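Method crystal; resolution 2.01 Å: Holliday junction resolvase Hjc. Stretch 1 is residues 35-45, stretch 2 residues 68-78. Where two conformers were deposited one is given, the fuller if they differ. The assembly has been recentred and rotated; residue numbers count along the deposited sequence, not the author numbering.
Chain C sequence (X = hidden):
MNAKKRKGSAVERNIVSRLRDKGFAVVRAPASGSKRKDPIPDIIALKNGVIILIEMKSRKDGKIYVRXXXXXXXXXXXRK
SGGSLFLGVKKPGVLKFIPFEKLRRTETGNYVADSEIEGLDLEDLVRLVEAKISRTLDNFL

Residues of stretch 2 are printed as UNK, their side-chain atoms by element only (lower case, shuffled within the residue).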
# COMPACT_ATOMS: atom_id res chain seq x y z
N LYS C 35 6.13 -19.99 -15.85
CA LYS C 35 7.16 -21.02 -15.79
C LYS C 35 7.84 -21.22 -14.44
O LYS C 35 9.07 -21.25 -14.43
CB LYS C 35 8.25 -20.67 -16.84
CG LYS C 35 7.95 -19.42 -17.69
CD LYS C 35 9.03 -18.35 -17.68
CE LYS C 35 8.70 -17.21 -18.62
NZ LYS C 35 7.69 -16.28 -18.05
N ARG C 36 7.08 -21.36 -13.31
CA ARG C 36 7.60 -21.52 -11.92
C ARG C 36 8.51 -20.33 -11.55
O ARG C 36 8.48 -19.85 -10.43
CB ARG C 36 8.32 -22.88 -11.74
CG ARG C 36 8.93 -23.18 -10.38
CD ARG C 36 9.95 -24.28 -10.53
NE ARG C 36 10.74 -24.51 -9.31
CZ ARG C 36 11.77 -25.35 -9.24
NH1 ARG C 36 12.16 -26.03 -10.30
NH2 ARG C 36 12.42 -25.51 -8.09
N LYS C 37 9.35 -19.90 -12.51
CA LYS C 37 10.27 -18.78 -12.46
C LYS C 37 9.71 -17.69 -13.38
O LYS C 37 9.24 -17.96 -14.50
CB LYS C 37 11.69 -19.20 -12.88
CG LYS C 37 12.75 -18.08 -12.74
CD LYS C 37 13.08 -17.73 -11.28
CE LYS C 37 12.98 -16.24 -11.03
NZ LYS C 37 13.71 -15.82 -9.80
N ASP C 38 9.73 -16.45 -12.88
CA ASP C 38 9.16 -15.30 -13.55
C ASP C 38 7.66 -15.50 -13.79
O ASP C 38 7.18 -15.32 -14.91
CB ASP C 38 9.97 -14.90 -14.80
CG ASP C 38 11.11 -13.95 -14.46
OD1 ASP C 38 12.05 -14.38 -13.75
OD2 ASP C 38 11.02 -12.77 -14.85
N PRO C 39 6.88 -15.93 -12.76
CA PRO C 39 5.45 -16.09 -13.00
C PRO C 39 4.82 -14.72 -13.19
O PRO C 39 5.31 -13.69 -12.71
CB PRO C 39 4.94 -16.80 -11.75
CG PRO C 39 5.85 -16.38 -10.69
CD PRO C 39 7.21 -16.20 -11.34
N ILE C 40 3.76 -14.74 -13.97
CA ILE C 40 2.98 -13.56 -14.32
C ILE C 40 1.58 -13.79 -13.78
O ILE C 40 1.02 -14.87 -14.00
CB ILE C 40 2.99 -13.37 -15.88
CG1 ILE C 40 4.42 -12.99 -16.39
CG2 ILE C 40 1.95 -12.33 -16.35
CD1 ILE C 40 4.61 -13.17 -17.87
N PRO C 41 0.97 -12.80 -13.08
CA PRO C 41 -0.43 -12.99 -12.64
C PRO C 41 -1.38 -13.35 -13.80
O PRO C 41 -1.20 -12.87 -14.93
CB PRO C 41 -0.78 -11.63 -12.02
CG PRO C 41 0.55 -11.03 -11.66
CD PRO C 41 1.47 -11.46 -12.74
N ASP C 42 -2.37 -14.24 -13.53
CA ASP C 42 -3.37 -14.74 -14.50
C ASP C 42 -4.11 -13.66 -15.20
O ASP C 42 -4.37 -13.78 -16.39
CB ASP C 42 -4.37 -15.71 -13.84
CG ASP C 42 -3.71 -16.99 -13.36
OD1 ASP C 42 -2.93 -17.58 -14.13
OD2 ASP C 42 -3.98 -17.39 -12.21
N ILE C 43 -4.46 -12.59 -14.46
CA ILE C 43 -5.21 -11.47 -15.00
C ILE C 43 -4.53 -10.19 -14.59
O ILE C 43 -4.23 -9.99 -13.40
CB ILE C 43 -6.69 -11.49 -14.52
CG1 ILE C 43 -7.44 -12.78 -14.92
CG2 ILE C 43 -7.45 -10.23 -15.01
CD1 ILE C 43 -8.77 -13.03 -14.14
N ILE C 44 -4.31 -9.32 -15.58
CA ILE C 44 -3.77 -8.00 -15.36
C ILE C 44 -4.83 -7.05 -15.89
O ILE C 44 -5.19 -7.13 -17.06
CB ILE C 44 -2.39 -7.79 -16.03
CG1 ILE C 44 -1.34 -8.69 -15.39
CG2 ILE C 44 -1.94 -6.32 -15.94
CD1 ILE C 44 -0.15 -8.97 -16.28
N ALA C 45 -5.36 -6.21 -15.02
CA ALA C 45 -6.39 -5.25 -15.40
C ALA C 45 -5.89 -3.85 -15.12
O ALA C 45 -5.36 -3.57 -14.05
CB ALA C 45 -7.68 -5.52 -14.64
N UNK C 68 5.44 -21.63 -2.87
CA UNK C 68 6.50 -20.65 -2.63
C UNK C 68 7.03 -19.90 -3.88
O UNK C 68 7.01 -18.67 -3.88
c UNK C 68 8.93 -20.46 -1.75
c UNK C 68 10.50 -23.43 -1.66
c UNK C 68 7.65 -21.31 -1.86
n UNK C 68 9.61 -23.94 -0.81
n UNK C 68 10.71 -22.12 -1.71
c UNK C 68 9.98 -21.13 -0.91
n UNK C 68 11.18 -24.25 -2.46
N UNK C 69 7.51 -20.63 -4.89
CA UNK C 69 8.10 -20.02 -6.08
C UNK C 69 7.09 -19.23 -6.90
O UNK C 69 7.43 -18.13 -7.32
o UNK C 69 7.93 -23.40 -5.07
c UNK C 69 9.66 -22.10 -6.13
o UNK C 69 9.61 -24.49 -6.00
c UNK C 69 9.01 -23.42 -5.72
c UNK C 69 8.83 -21.09 -6.93
N UNK C 70 5.83 -19.73 -7.02
CA UNK C 70 4.75 -19.01 -7.70
C UNK C 70 4.39 -17.75 -6.90
O UNK C 70 4.33 -16.67 -7.47
c UNK C 70 3.52 -19.90 -7.86
o UNK C 70 0.68 -20.74 -7.63
n UNK C 70 0.50 -20.08 -9.73
c UNK C 70 2.29 -19.18 -8.45
c UNK C 70 1.10 -20.08 -8.58
N UNK C 71 4.17 -17.89 -5.58
CA UNK C 71 3.83 -16.79 -4.69
C UNK C 71 4.89 -15.70 -4.73
O UNK C 71 4.53 -14.55 -4.98
c UNK C 71 3.68 -17.30 -3.27
N UNK C 72 6.18 -16.06 -4.56
CA UNK C 72 7.29 -15.10 -4.57
C UNK C 72 7.37 -14.28 -5.85
O UNK C 72 7.49 -13.06 -5.77
o UNK C 72 10.69 -17.42 -3.20
c UNK C 72 9.90 -17.00 -2.32
c UNK C 72 8.78 -16.07 -2.74
c UNK C 72 8.64 -15.78 -4.24
o UNK C 72 9.99 -17.32 -1.12
N UNK C 73 7.20 -14.95 -7.00
CA UNK C 73 7.21 -14.31 -8.31
C UNK C 73 6.06 -13.35 -8.53
O UNK C 73 6.30 -12.26 -9.04
N UNK C 74 4.83 -13.72 -8.11
CA UNK C 74 3.67 -12.83 -8.27
C UNK C 74 3.75 -11.64 -7.32
O UNK C 74 3.32 -10.55 -7.68
c UNK C 74 2.27 -13.52 -8.36
c UNK C 74 0.52 -14.73 -6.88
c UNK C 74 1.94 -14.32 -7.08
c UNK C 74 2.14 -14.34 -9.64
N UNK C 75 4.33 -11.85 -6.09
CA UNK C 75 4.52 -10.82 -5.06
C UNK C 75 5.50 -9.77 -5.64
O UNK C 75 5.31 -8.56 -5.50
c UNK C 75 5.04 -11.45 -3.73
c UNK C 75 4.38 -13.19 -1.90
c UNK C 75 3.91 -12.15 -2.93
c UNK C 75 5.73 -10.40 -2.83
N UNK C 76 6.55 -10.26 -6.28
CA UNK C 76 7.61 -9.45 -6.87
C UNK C 76 7.09 -8.62 -8.08
O UNK C 76 7.40 -7.43 -8.20
o UNK C 76 11.55 -8.83 -6.00
c UNK C 76 8.80 -10.34 -7.27
c UNK C 76 10.47 -9.30 -5.58
o UNK C 76 9.91 -8.91 -4.54
c UNK C 76 9.89 -10.55 -6.23
N UNK C 77 6.28 -9.25 -8.94
CA UNK C 77 5.64 -8.58 -10.09
C UNK C 77 4.76 -7.45 -9.54
O UNK C 77 4.88 -6.32 -10.02
c UNK C 77 4.39 -9.11 -14.64
c UNK C 77 4.24 -9.16 -12.22
c UNK C 77 4.79 -9.60 -10.88
c UNK C 77 4.88 -9.53 -13.40
c UNK C 77 3.08 -8.40 -12.30
c UNK C 77 2.58 -7.99 -13.54
c UNK C 77 3.23 -8.36 -14.70
N UNK C 78 3.92 -7.74 -8.50
CA UNK C 78 3.05 -6.77 -7.82
C UNK C 78 3.81 -5.60 -7.22
O UNK C 78 3.36 -4.46 -7.36
c UNK C 78 2.23 -7.45 -6.75

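Position 68 opens the helix with three carbons, a nitrogen, and a carbon carrying two more nitrogens: a guanidinium, hence R68. It makes no contact with stretch 1, and its long polar chain suits a partly exposed site.

Position 69 has three carbons, the third bearing two oxygens, with one oxygen near the guanidinium of R36. This carboxylate is E69. R36 NE lies 3.5 Å from E69 OE1, a salt bridge whose hydrogen bond is weak.

Position 70 also has three carbons, but the third carries one oxygen and one nitrogen, giving the amide of Q70, neutral and polar as suits a partly exposed site. Its backbone matters more here: P39 CG sits 3.6 Å from Q70 O.

Position 71 has one carbon, pointing away from stretch 1. It is A71, small enough for its buried place.

Position 72 again shows three carbons ending in two oxygens, and touches nothing on stretch 1. E72 is exposed, where a charge is easily tolerated.

Position 73 has no side-chain atoms, and the P39 ring rests on its backbone; it is G73. P39 CG approaches G73 CA to 3.4 Å; an ideal CB here would lie 2.1 Å from P39 CD, a clash. The bare backbone lets the proline ring settle directly on the helix.

Position 74 has four carbons, forked at the first, one arm two carbons long; the short arm meets both prolines. This is I74, with I74 CG2 4.3 Å from P39 CB and 4.2 Å from P41 CG. A branched apolar chain suits this buried site.

Position 75 has the same forked four-carbon pattern, but lies out of reach of stretch 1. It is I75; the contact makes no demand on its side chain, and a helix carries isoleucine readily.

Position 76 has three carbons and two terminal oxygens, also out of reach. It is E76, whose carboxylate offers two acceptors, both hydrogen-bonded just beyond the stretches.

Position 77 has one carbon leading to a six-carbon ring, with P41 CD over one face and I44 CD1 nearby; with no hydroxyl, it is F77. P41 CD lies 3.6 Å from the ring centroid, a CH-pi contact, and I44 CD1 3.8 Å from F77 CZ. A flat apolar ring suits this buried pocket.

Position 78 has a single carbon and makes no close contact: A78, a natural helix former where the contact asks nothing.

The contact thus combines a polar end, R36 with E69, and an apolar body. P39 packs against the backbone at G73, P41 bridges I74 and F77, and I40 and I44 add further apolar contacts to the phenyl ring.

Stretch 2 (68-78) REQAEGIIEFA
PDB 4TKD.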